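Local coordinates for protein AgaA (Rhizobium radiobacter, PDB 6HLX) that binds the opine agropinic acid as the periplasmic solute-binding protein of an ABC transporter and so serves import of this compound into the bacterium, at residues 59-64 with 117-122; 97-102 with 396-401; 186-191 with 478-483; 262-267 with 344-349. One frame throughout, in Å; residues are numbered along the deposited sequence.

Interaction 1: residues 59-64 with 117-122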
# COMPACT_ATOMS: atom_id res chain seq x y z
N ALA A 59 -19.78 -5.17 15.89
CA ALA A 59 -18.99 -5.16 14.66
C ALA A 59 -18.84 -6.56 14.02
O ALA A 59 -17.78 -6.91 13.49
CB ALA A 59 -17.63 -4.51 14.91
N LYS A 60 -19.93 -7.34 14.05
CA LYS A 60 -19.98 -8.67 13.43
C LYS A 60 -20.94 -8.75 12.24
O LYS A 60 -20.83 -9.69 11.45
CB LYS A 60 -20.41 -9.71 14.46
CG LYS A 60 -19.27 -10.27 15.26
CD LYS A 60 -19.78 -11.29 16.28
CE LYS A 60 -19.89 -12.68 15.71
NZ LYS A 60 -20.11 -13.65 16.81
N GLU A 61 -21.92 -7.83 12.16
CA GLU A 61 -22.93 -7.84 11.08
C GLU A 61 -22.93 -6.49 10.38
O GLU A 61 -22.93 -5.44 11.04
CB GLU A 61 -24.33 -8.15 11.64
CG GLU A 61 -24.44 -9.56 12.20
CD GLU A 61 -25.74 -9.86 12.92
OE1 GLU A 61 -26.73 -10.18 12.22
OE2 GLU A 61 -25.78 -9.77 14.16
N PHE A 62 -22.92 -6.52 9.04
CA PHE A 62 -22.81 -5.31 8.22
C PHE A 62 -23.87 -5.34 7.13
O PHE A 62 -24.00 -6.35 6.44
CB PHE A 62 -21.40 -5.27 7.56
CG PHE A 62 -20.25 -5.20 8.55
CD1 PHE A 62 -19.86 -6.33 9.28
CD2 PHE A 62 -19.54 -4.02 8.73
CE1 PHE A 62 -18.86 -6.25 10.25
CE2 PHE A 62 -18.52 -3.94 9.69
CZ PHE A 62 -18.16 -5.07 10.42
N THR A 63 -24.63 -4.25 6.99
CA THR A 63 -25.63 -4.18 5.91
C THR A 63 -25.23 -3.04 5.01
O THR A 63 -25.04 -1.93 5.51
CB THR A 63 -27.06 -3.98 6.43
OG1 THR A 63 -27.40 -5.08 7.26
CG2 THR A 63 -28.09 -3.91 5.28
N PHE A 64 -25.18 -3.28 3.71
CA PHE A 64 -24.87 -2.24 2.73
C PHE A 64 -26.07 -2.01 1.86
O PHE A 64 -26.60 -2.98 1.28
CB PHE A 64 -23.68 -2.63 1.85
CG PHE A 64 -22.43 -2.81 2.68
CD1 PHE A 64 -21.57 -1.74 2.91
CD2 PHE A 64 -22.12 -4.04 3.25
CE1 PHE A 64 -20.45 -1.88 3.73
CE2 PHE A 64 -21.00 -4.19 4.07
CZ PHE A 64 -20.17 -3.11 4.30
N LYS A 117 -25.52 -8.15 2.85
CA LYS A 117 -25.31 -8.28 4.29
C LYS A 117 -24.15 -9.22 4.54
O LYS A 117 -24.16 -10.34 4.02
CB LYS A 117 -26.56 -8.86 4.96
CG LYS A 117 -27.82 -8.01 4.83
CD LYS A 117 -28.90 -8.49 5.80
CE LYS A 117 -29.72 -9.66 5.30
NZ LYS A 117 -30.82 -10.00 6.25
N LEU A 118 -23.17 -8.78 5.34
CA LEU A 118 -22.03 -9.61 5.73
C LEU A 118 -22.18 -10.01 7.18
O LEU A 118 -22.64 -9.22 8.01
CB LEU A 118 -20.68 -8.86 5.57
CG LEU A 118 -20.42 -8.19 4.22
CD1 LEU A 118 -19.08 -7.45 4.24
CD2 LEU A 118 -20.50 -9.19 3.07
N THR A 119 -21.79 -11.25 7.49
CA THR A 119 -21.71 -11.73 8.86
C THR A 119 -20.27 -12.21 8.99
O THR A 119 -19.79 -12.95 8.12
CB THR A 119 -22.72 -12.84 9.19
OG1 THR A 119 -24.04 -12.36 8.92
CG2 THR A 119 -22.64 -13.26 10.66
N LEU A 120 -19.59 -11.78 10.05
CA LEU A 120 -18.20 -12.18 10.30
C LEU A 120 -18.14 -13.31 11.31
O LEU A 120 -19.01 -13.40 12.19
CB LEU A 120 -17.37 -10.99 10.81
CG LEU A 120 -17.41 -9.65 10.04
CD1 LEU A 120 -16.34 -8.70 10.59
CD2 LEU A 120 -17.26 -9.85 8.54
N SER A 121 -17.10 -14.16 11.21
CA SER A 121 -16.89 -15.25 12.15
C SER A 121 -16.33 -14.69 13.48
O SER A 121 -16.56 -15.27 14.54
CB SER A 121 -15.98 -16.32 11.54
OG SER A 121 -14.83 -15.72 10.95
N THR A 122 -15.57 -13.57 13.40
CA THR A 122 -15.03 -12.86 14.58
C THR A 122 -15.25 -11.35 14.36
O THR A 122 -15.20 -10.90 13.21
CB THR A 122 -13.52 -13.17 14.80
OG1 THR A 122 -12.78 -12.89 13.60
CG2 THR A 122 -13.27 -14.61 15.28

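Interaction 2: residues 97-102 with 396-401. With SO4 (sulfate ion), chain U.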
# COMPACT_ATOMS: atom_id res chain seq x y z
N SER A 97 -4.41 -10.33 -2.65
CA SER A 97 -3.35 -9.92 -1.71
C SER A 97 -3.84 -9.72 -0.27
O SER A 97 -3.01 -9.84 0.65
CB SER A 97 -2.67 -8.65 -2.20
OG SER A 97 -2.16 -8.85 -3.52
N PHE A 98 -5.13 -9.34 -0.08
CA PHE A 98 -5.67 -9.04 1.24
C PHE A 98 -6.67 -10.06 1.72
O PHE A 98 -7.51 -9.75 2.57
CB PHE A 98 -6.22 -7.60 1.30
CG PHE A 98 -5.12 -6.58 1.11
CD1 PHE A 98 -4.29 -6.22 2.17
CD2 PHE A 98 -4.88 -6.02 -0.14
CE1 PHE A 98 -3.25 -5.29 2.00
CE2 PHE A 98 -3.84 -5.10 -0.33
CZ PHE A 98 -3.02 -4.76 0.74
N ARG A 99 -6.55 -11.28 1.20
CA ARG A 99 -7.46 -12.36 1.63
C ARG A 99 -7.43 -12.54 3.17
O ARG A 99 -8.47 -12.73 3.79
CB ARG A 99 -7.05 -13.69 0.95
CG ARG A 99 -7.78 -14.91 1.53
CD ARG A 99 -7.65 -16.14 0.66
NE ARG A 99 -6.26 -16.54 0.43
CZ ARG A 99 -5.58 -17.41 1.18
NH1 ARG A 99 -6.15 -17.95 2.26
NH2 ARG A 99 -4.34 -17.75 0.87
N ASN A 100 -6.24 -12.48 3.79
CA ASN A 100 -6.16 -12.71 5.25
C ASN A 100 -7.04 -11.73 6.03
O ASN A 100 -7.70 -12.11 7.01
CB ASN A 100 -4.71 -12.57 5.73
CG ASN A 100 -4.29 -13.64 6.71
OD1 ASN A 100 -4.66 -14.81 6.57
ND2 ASN A 100 -3.47 -13.28 7.70
N GLU A 101 -7.02 -10.46 5.60
CA GLU A 101 -7.71 -9.36 6.30
C GLU A 101 -9.21 -9.38 6.09
O GLU A 101 -9.96 -8.94 6.96
CB GLU A 101 -7.08 -8.01 5.92
CG GLU A 101 -5.62 -7.90 6.35
CD GLU A 101 -4.60 -8.69 5.54
OE1 GLU A 101 -3.51 -9.00 6.07
OE2 GLU A 101 -4.92 -9.03 4.38
N LEU A 102 -9.67 -9.92 4.95
CA LEU A 102 -11.11 -10.00 4.70
C LEU A 102 -11.67 -11.38 5.08
O LEU A 102 -12.90 -11.53 5.06
CB LEU A 102 -11.43 -9.68 3.22
CG LEU A 102 -11.49 -8.19 2.86
CD1 LEU A 102 -10.09 -7.62 2.66
CD2 LEU A 102 -12.27 -8.00 1.58
N GLY A 396 -2.38 -16.39 10.86
CA GLY A 396 -3.55 -16.69 10.04
C GLY A 396 -3.28 -17.68 8.91
O GLY A 396 -2.23 -18.34 8.89
N ASP A 397 -4.23 -17.80 7.97
CA ASP A 397 -4.10 -18.78 6.88
C ASP A 397 -3.12 -18.37 5.81
O ASP A 397 -2.46 -19.23 5.22
CB ASP A 397 -5.46 -19.09 6.24
CG ASP A 397 -5.42 -20.34 5.38
OD1 ASP A 397 -5.45 -21.46 5.95
OD2 ASP A 397 -5.35 -20.21 4.13
N LYS A 398 -3.04 -17.08 5.51
CA LYS A 398 -2.16 -16.58 4.44
C LYS A 398 -0.90 -16.00 5.09
O LYS A 398 -0.92 -14.87 5.60
CB LYS A 398 -2.93 -15.55 3.59
CG LYS A 398 -2.16 -15.18 2.31
CD LYS A 398 -2.87 -14.12 1.47
CE LYS A 398 -2.01 -13.62 0.32
NZ LYS A 398 -1.81 -14.67 -0.71
N LEU A 399 0.16 -16.82 5.15
CA LEU A 399 1.39 -16.45 5.87
C LEU A 399 2.43 -15.72 5.03
O LEU A 399 3.45 -15.31 5.58
CB LEU A 399 2.02 -17.69 6.54
CG LEU A 399 1.22 -18.26 7.73
CD1 LEU A 399 1.80 -19.61 8.21
CD2 LEU A 399 1.17 -17.24 8.89
N VAL A 400 2.18 -15.55 3.74
CA VAL A 400 3.08 -14.81 2.84
C VAL A 400 2.23 -13.69 2.26
O VAL A 400 1.32 -13.94 1.49
CB VAL A 400 3.73 -15.70 1.75
CG1 VAL A 400 4.57 -14.84 0.79
CG2 VAL A 400 4.60 -16.79 2.40
N ARG A 401 2.49 -12.47 2.70
CA ARG A 401 1.71 -11.30 2.28
C ARG A 401 2.62 -10.19 1.77
O ARG A 401 3.83 -10.23 1.98
CB ARG A 401 0.82 -10.80 3.45
CG ARG A 401 -0.06 -11.90 4.06
CD ARG A 401 -1.05 -11.41 5.10
NE ARG A 401 -0.41 -10.80 6.27
CZ ARG A 401 -0.14 -11.45 7.41
NH1 ARG A 401 0.36 -10.79 8.44
NH2 ARG A 401 -0.37 -12.75 7.51
S SO4 U . 0.72 -19.04 2.31
O1 SO4 U . 1.94 -19.59 1.65
O2 SO4 U . 0.63 -17.60 2.05
O3 SO4 U . -0.46 -19.69 1.74
O4 SO4 U . 0.80 -19.33 3.74
O HOH W 1 -4.83 -15.12 -1.56
O HOH W 2 -3.05 -19.66 2.43

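Interaction 3: residues 186-191 with 478-483. With ZN (zinc ion), chain S.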
# COMPACT_ATOMS: atom_id res chain seq x y z
N PRO A 186 -16.15 12.78 -13.30
CA PRO A 186 -14.90 13.55 -13.14
C PRO A 186 -14.95 14.84 -13.99
O PRO A 186 -15.86 15.00 -14.81
CB PRO A 186 -13.84 12.58 -13.66
CG PRO A 186 -14.56 11.81 -14.76
CD PRO A 186 -16.00 11.69 -14.28
N ASP A 187 -13.99 15.75 -13.79
CA ASP A 187 -13.97 16.97 -14.59
C ASP A 187 -13.22 16.74 -15.92
O ASP A 187 -13.59 17.30 -16.96
CB ASP A 187 -13.32 18.13 -13.82
CG ASP A 187 -13.62 19.45 -14.50
OD1 ASP A 187 -14.78 19.91 -14.44
OD2 ASP A 187 -12.71 20.00 -15.16
N LEU A 188 -12.15 15.91 -15.87
CA LEU A 188 -11.35 15.61 -17.05
C LEU A 188 -12.06 14.69 -18.03
O LEU A 188 -12.79 13.79 -17.62
CB LEU A 188 -10.02 14.94 -16.62
CG LEU A 188 -9.10 15.81 -15.74
CD1 LEU A 188 -8.04 14.94 -15.02
CD2 LEU A 188 -8.39 16.88 -16.59
N ASP A 189 -11.81 14.90 -19.33
CA ASP A 189 -12.38 14.03 -20.35
C ASP A 189 -11.58 12.73 -20.49
O ASP A 189 -12.15 11.69 -20.80
CB ASP A 189 -12.46 14.78 -21.69
CG ASP A 189 -13.45 15.93 -21.63
OD1 ASP A 189 -14.62 15.69 -21.23
OD2 ASP A 189 -13.05 17.07 -21.92
N GLU A 190 -10.25 12.81 -20.29
CA GLU A 190 -9.34 11.65 -20.40
C GLU A 190 -8.14 11.83 -19.52
O GLU A 190 -7.72 12.95 -19.21
CB GLU A 190 -8.78 11.49 -21.83
CG GLU A 190 -9.80 11.34 -22.93
CD GLU A 190 -9.22 11.05 -24.29
OE1 GLU A 190 -10.04 10.86 -25.20
OE2 GLU A 190 -7.98 11.04 -24.46
N VAL A 191 -7.53 10.71 -19.16
CA VAL A 191 -6.25 10.70 -18.47
C VAL A 191 -5.41 9.65 -19.18
O VAL A 191 -5.89 8.53 -19.43
CB VAL A 191 -6.35 10.42 -16.94
CG1 VAL A 191 -4.98 10.61 -16.28
CG2 VAL A 191 -7.37 11.34 -16.28
N LEU A 478 -7.22 8.20 -6.30
CA LEU A 478 -8.66 8.45 -6.14
C LEU A 478 -9.01 9.92 -6.44
O LEU A 478 -10.10 10.20 -6.97
CB LEU A 478 -9.08 8.18 -4.69
CG LEU A 478 -9.34 6.73 -4.33
CD1 LEU A 478 -9.36 6.53 -2.79
CD2 LEU A 478 -10.68 6.27 -4.93
N SER A 479 -8.12 10.85 -6.08
CA SER A 479 -8.38 12.28 -6.24
C SER A 479 -8.43 12.75 -7.72
O SER A 479 -8.77 13.91 -7.98
CB SER A 479 -7.40 13.11 -5.42
OG SER A 479 -6.13 13.18 -6.06
N ILE A 480 -8.09 11.85 -8.69
CA ILE A 480 -8.15 12.23 -10.12
C ILE A 480 -9.58 12.65 -10.53
O ILE A 480 -9.75 13.39 -11.49
CB ILE A 480 -7.57 11.11 -11.03
CG1 ILE A 480 -7.16 11.65 -12.46
CG2 ILE A 480 -8.51 9.89 -11.13
CD1 ILE A 480 -5.84 12.50 -12.46
N GLU A 481 -10.61 12.17 -9.80
CA GLU A 481 -11.99 12.54 -10.15
C GLU A 481 -12.29 14.02 -9.88
O GLU A 481 -13.31 14.53 -10.33
CB GLU A 481 -13.00 11.65 -9.44
CG GLU A 481 -13.09 11.84 -7.94
CD GLU A 481 -14.21 11.05 -7.28
OE1 GLU A 481 -14.97 10.38 -8.01
OE2 GLU A 481 -14.34 11.10 -6.04
N ASN A 482 -11.44 14.68 -9.06
CA ASN A 482 -11.61 16.10 -8.70
C ASN A 482 -10.62 16.99 -9.44
O ASN A 482 -10.63 18.21 -9.26
CB ASN A 482 -11.31 16.26 -7.22
CG ASN A 482 -12.20 15.44 -6.32
OD1 ASN A 482 -13.40 15.28 -6.58
ND2 ASN A 482 -11.62 14.94 -5.24
N THR A 483 -9.69 16.37 -10.16
CA THR A 483 -8.60 17.10 -10.82
C THR A 483 -9.11 17.88 -12.03
O THR A 483 -9.95 17.39 -12.77
CB THR A 483 -7.47 16.13 -11.13
OG1 THR A 483 -7.11 15.45 -9.91
CG2 THR A 483 -6.23 16.83 -11.73
ZN ZN S . -8.82 10.83 -26.90
O HOH W 3 -11.23 15.08 -13.15
O HOH W 4 -8.88 9.01 -27.16

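Interaction 4: residues 262-267 with 344-349. With ZN (zinc ion), chain O.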
# COMPACT_ATOMS: atom_id res chain seq x y z
N ALA A 262 18.51 -4.37 13.57
CA ALA A 262 17.94 -3.09 14.02
C ALA A 262 19.02 -2.23 14.75
O ALA A 262 19.02 -1.01 14.60
CB ALA A 262 16.77 -3.33 14.94
N TYR A 263 19.95 -2.87 15.49
CA TYR A 263 21.02 -2.14 16.20
C TYR A 263 22.20 -1.78 15.29
O TYR A 263 22.96 -0.85 15.59
CB TYR A 263 21.55 -2.98 17.40
CG TYR A 263 20.67 -2.92 18.64
CD1 TYR A 263 20.63 -1.78 19.44
CD2 TYR A 263 19.92 -4.02 19.03
CE1 TYR A 263 19.84 -1.73 20.59
CE2 TYR A 263 19.13 -3.99 20.19
CZ TYR A 263 19.09 -2.83 20.96
OH TYR A 263 18.31 -2.77 22.08
N ALA A 264 22.42 -2.57 14.22
CA ALA A 264 23.58 -2.41 13.34
C ALA A 264 23.42 -1.38 12.23
O ALA A 264 24.43 -0.90 11.70
CB ALA A 264 23.96 -3.74 12.71
N VAL A 265 22.19 -1.10 11.81
CA VAL A 265 22.01 -0.20 10.67
C VAL A 265 21.90 1.25 11.11
O VAL A 265 20.93 1.61 11.76
CB VAL A 265 20.83 -0.64 9.76
CG1 VAL A 265 20.69 0.31 8.56
CG2 VAL A 265 21.02 -2.08 9.27
N ASP A 266 22.89 2.08 10.72
CA ASP A 266 22.83 3.49 11.03
C ASP A 266 21.73 4.12 10.16
O ASP A 266 21.77 4.04 8.92
CB ASP A 266 24.15 4.21 10.77
CG ASP A 266 24.09 5.58 11.38
OD1 ASP A 266 24.41 5.71 12.60
OD2 ASP A 266 23.66 6.52 10.68
N ARG A 267 20.75 4.74 10.80
CA ARG A 267 19.61 5.30 10.08
C ARG A 267 19.94 6.56 9.29
O ARG A 267 19.34 6.78 8.23
CB ARG A 267 18.44 5.49 11.04
CG ARG A 267 17.88 4.13 11.43
CD ARG A 267 17.45 4.11 12.85
NE ARG A 267 16.80 2.84 13.19
CZ ARG A 267 17.40 1.80 13.75
NH1 ARG A 267 18.71 1.81 13.96
NH2 ARG A 267 16.71 0.71 14.06
N SER A 344 26.41 -2.44 3.33
CA SER A 344 27.65 -1.94 3.94
C SER A 344 27.57 -1.91 5.46
O SER A 344 28.55 -2.27 6.13
CB SER A 344 28.07 -0.60 3.35
OG SER A 344 27.02 0.34 3.43
N GLU A 345 26.40 -1.56 6.02
CA GLU A 345 26.20 -1.54 7.48
C GLU A 345 26.32 -2.94 8.09
O GLU A 345 26.96 -3.10 9.13
CB GLU A 345 24.85 -0.92 7.86
CG GLU A 345 24.74 0.57 7.61
CD GLU A 345 25.70 1.39 8.44
OE1 GLU A 345 26.76 1.80 7.91
OE2 GLU A 345 25.42 1.58 9.65
N LEU A 346 25.71 -3.95 7.45
CA LEU A 346 25.71 -5.31 7.99
C LEU A 346 27.04 -6.04 7.82
O LEU A 346 27.34 -6.91 8.64
CB LEU A 346 24.55 -6.14 7.44
CG LEU A 346 23.14 -5.63 7.81
CD1 LEU A 346 22.09 -6.63 7.35
CD2 LEU A 346 22.99 -5.35 9.34
N ALA A 347 27.86 -5.64 6.82
CA ALA A 347 29.21 -6.20 6.66
C ALA A 347 30.05 -6.00 7.94
O ALA A 347 30.91 -6.84 8.25
CB ALA A 347 29.92 -5.56 5.48
N LYS A 348 29.78 -4.90 8.67
CA LYS A 348 30.51 -4.51 9.89
C LYS A 348 30.28 -5.49 11.03
O LYS A 348 31.09 -5.53 11.96
CB LYS A 348 30.15 -3.07 10.31
CG LYS A 348 30.58 -2.03 9.29
CD LYS A 348 30.21 -0.63 9.71
CE LYS A 348 30.53 0.37 8.62
NZ LYS A 348 29.82 1.66 8.83
N ILE A 349 29.19 -6.29 10.96
CA ILE A 349 28.86 -7.27 11.99
C ILE A 349 29.00 -8.72 11.45
O ILE A 349 28.59 -9.67 12.12
CB ILE A 349 27.50 -7.00 12.69
CG1 ILE A 349 26.28 -7.19 11.74
CG2 ILE A 349 27.50 -5.61 13.36
CD1 ILE A 349 24.97 -7.36 12.46
ZN ZN O . 24.02 7.47 13.18
O HOH W 5 26.98 -1.62 11.34
O HOH W 6 24.69 8.93 12.08

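Interaction 1: residues 59-64 with 117-122
Two neighbouring strands of the five-stranded antiparallel sheet, 61-66 and 115-120, pair here edge to edge; segments 61-64 and 117-120 run antiparallel (166°), their axes 4.6 Å apart. F62 and L118 form a hydrogen-bonded pair: F62 N donates a hydrogen bond to L118 O at 2.9 Å and L118 N donates to F62 O at 2.8 Å, both carbonyls being met in their own plane. A third bond, L120 N to K60 O at 2.8 Å and nearly straight (163°), carries the ladder just past the strand. E61 with T119 and T63 with K117 are the non-hydrogen-bonded pairs, where CA hydrogens lean on carbonyls, as K117 CA does on F62 O.

The sheet is two-sided. F62, F64, L118 and L120 lie on the face covered by helix 127-131, whose I128 touches both phenylalanines. CG of F62 stands beside its backbone N, anti to the carbonyl carbon, and the ring corner CE1 meets L120 CD1 at 3.5 Å, the two side chains crossing obliquely. F64 repeats that first torsion, so that CE2 reaches L118 CD1 at 3.8 Å. On the other face T63 and K117 run side by side, OG1 of T63 lying 3.8 Å from K117 CG before the lysine bends at CD. T63 lies close to the zinc held by E54 and H65.

Interaction 2: residues 97-102 with 396-401
A short helix, 99-102, with F98 at its N-cap position, faces the irregular loop 396-401 between helices 388-393 and 411-422. The side chain of S97 lies about 8 Å from the bound agropinic acid, nearest atoms, consistent with a bridge between the two lobes of a periplasmic binding protein around its ligand. Two charge pairs cross the contact. In the more exposed one R99 NH1 donates a hydrogen bond within a salt bridge to D397 OD2 at 3.0 Å; OD2 lies in the guanidinium plane and uses its anti lone pair, although carboxylate and guanidinium planes are turned 68° apart. In the buried one E101 OE1 and R401 NE, 3.6 Å apart, attract by charge only, since the oxygen stands well out of the guanidinium plane.

Direct hydrogen bonding centres on N100. Its OD1 accepts from K398 N at 3.0 Å, the donor lying above the amide carbonyl plane. ND2 donates to G395 O; R401 NH2, 3.2 Å from N100 ND2, is also a donor, so the two do not bond. R401 NH2 turns back to K398 O within the loop, while its NH1 and NE bond Y394 O and N391 O.

The lysine's aliphatic part lies against the arginine: K398 CB sits over one face of the R99 guanidinium, offset toward its rim. R99 NH2 and K398 NZ, 4.3 Å apart, are like charges, whose repulsion water 1 probably eases by accepting from both R99 NE and K398 NZ. A sulfate, probably from the crystallisation liquor, sits against the loop, its O4 accepting from L399 N at 2.9 Å.

Interaction 3: residues 186-191 with 478-483
This is a buried, mainly apolar contact with a bridging water, joining the loop leading into strand 190-195 of the seven-stranded mixed sheet, and the start of that strand, to the 3-10 turn 478-481 near the end of the chain. No direct hydrogen bond crosses between the segments. Water 3 supplies the link instead: it accepts from L188 N and donates to I480 O and T483 O, the last at 2.7 Å. Two carbonyls and one N-H are thereby satisfied inside the interface.

The side chains close round I480. Its CG1 is anti to the backbone N (chi1 -160°), which puts CG2 in the crowded position between N and the carbonyl carbon and sends CG1 tip to tip against V191 CG2 at 3.8 Å. L188 CD1 touches I480 CD1 more loosely, at 4.2 Å. The leucine's CG also lies 3.5 Å from T483 O, and the two side chains cross obliquely. F161 of strand 161-167 packs against P186, L188, V191 and I480, tying both segments to that edge of the sheet.

P186, preceded by a cis peptide bond, brings its CA hydrogen to E481 O. The E481 carboxylate is engaged by Y180, R34 and K182 outside the contact. T483 OG1 folds back to S479 O, which also accepts from N482 N. E190 takes no part in this packing; its carboxylate grips a zinc ion unevenly, OE1 at 2.1 Å and OE2 at 2.6 Å, with water 4 as a further ligand.

Interaction 4: residues 262-267 with 344-349
The guanidinium of R267 meets A262 O at its edge, NH1 and NH2 both gripping this one oxygen end-on; NH1 lies nearly along the C=O axis and NH2 on a lone pair. This clamp ties the start of helix 267-274 back to the end of helix 255-264. The E345 carboxylate is approached from above its plane on both oxygens: D266 N donates to OE2 at 2.8 Å (158° at the hydrogen), and K348 NZ forms a salt bridge with OE1 at 3.2 Å. A bend at chi2 (-64°) swings the glutamate across to D266.

Beside these polar groups A264 CB touches both L346 CD2 at 3.9 Å and I349 CD1 at 3.8 Å, and V265 CG2 meets the same leucine methyl. Water 5 joins A264 O to E345 O.

D266 OD1 binds a zinc ion at 1.9 Å, with water 6 as another ligand, and OD2 caps A269 N. E345 OE2, 5.2 Å from D266 OD1, may add to the negative field at the zinc, though K348 partly offsets it. H304 touches both acidic side chains. The link between helices 255-264 and 267-274, with D266 as N-cap of the second, thus packs on the C-terminal part of helix 333-347.

How the interactions relate
Interactions 3 and 4 are buried, whereas interactions 1 and 2 are only partly so. Interaction 1 belongs to the antiparallel five-stranded sheet and relies on backbone bonds, with one oily face and one polar. Interaction 2, about 19 Å from it between centres, replaces that regular ladder with side-chain charges, side-chain-to-backbone bonding and waters; helix 127-131 touches segments of both. Interaction 3 attaches a late turn to the seven-stranded sheet through one water and methyl contacts, while interaction 4 joins helices by one carboxylate-to-backbone hydrogen bond, a water bridge and methyl packing. Zinc lies at or near interactions 1, 3 and 4, bound by acidic side chains, joined by a histidine near interaction 1.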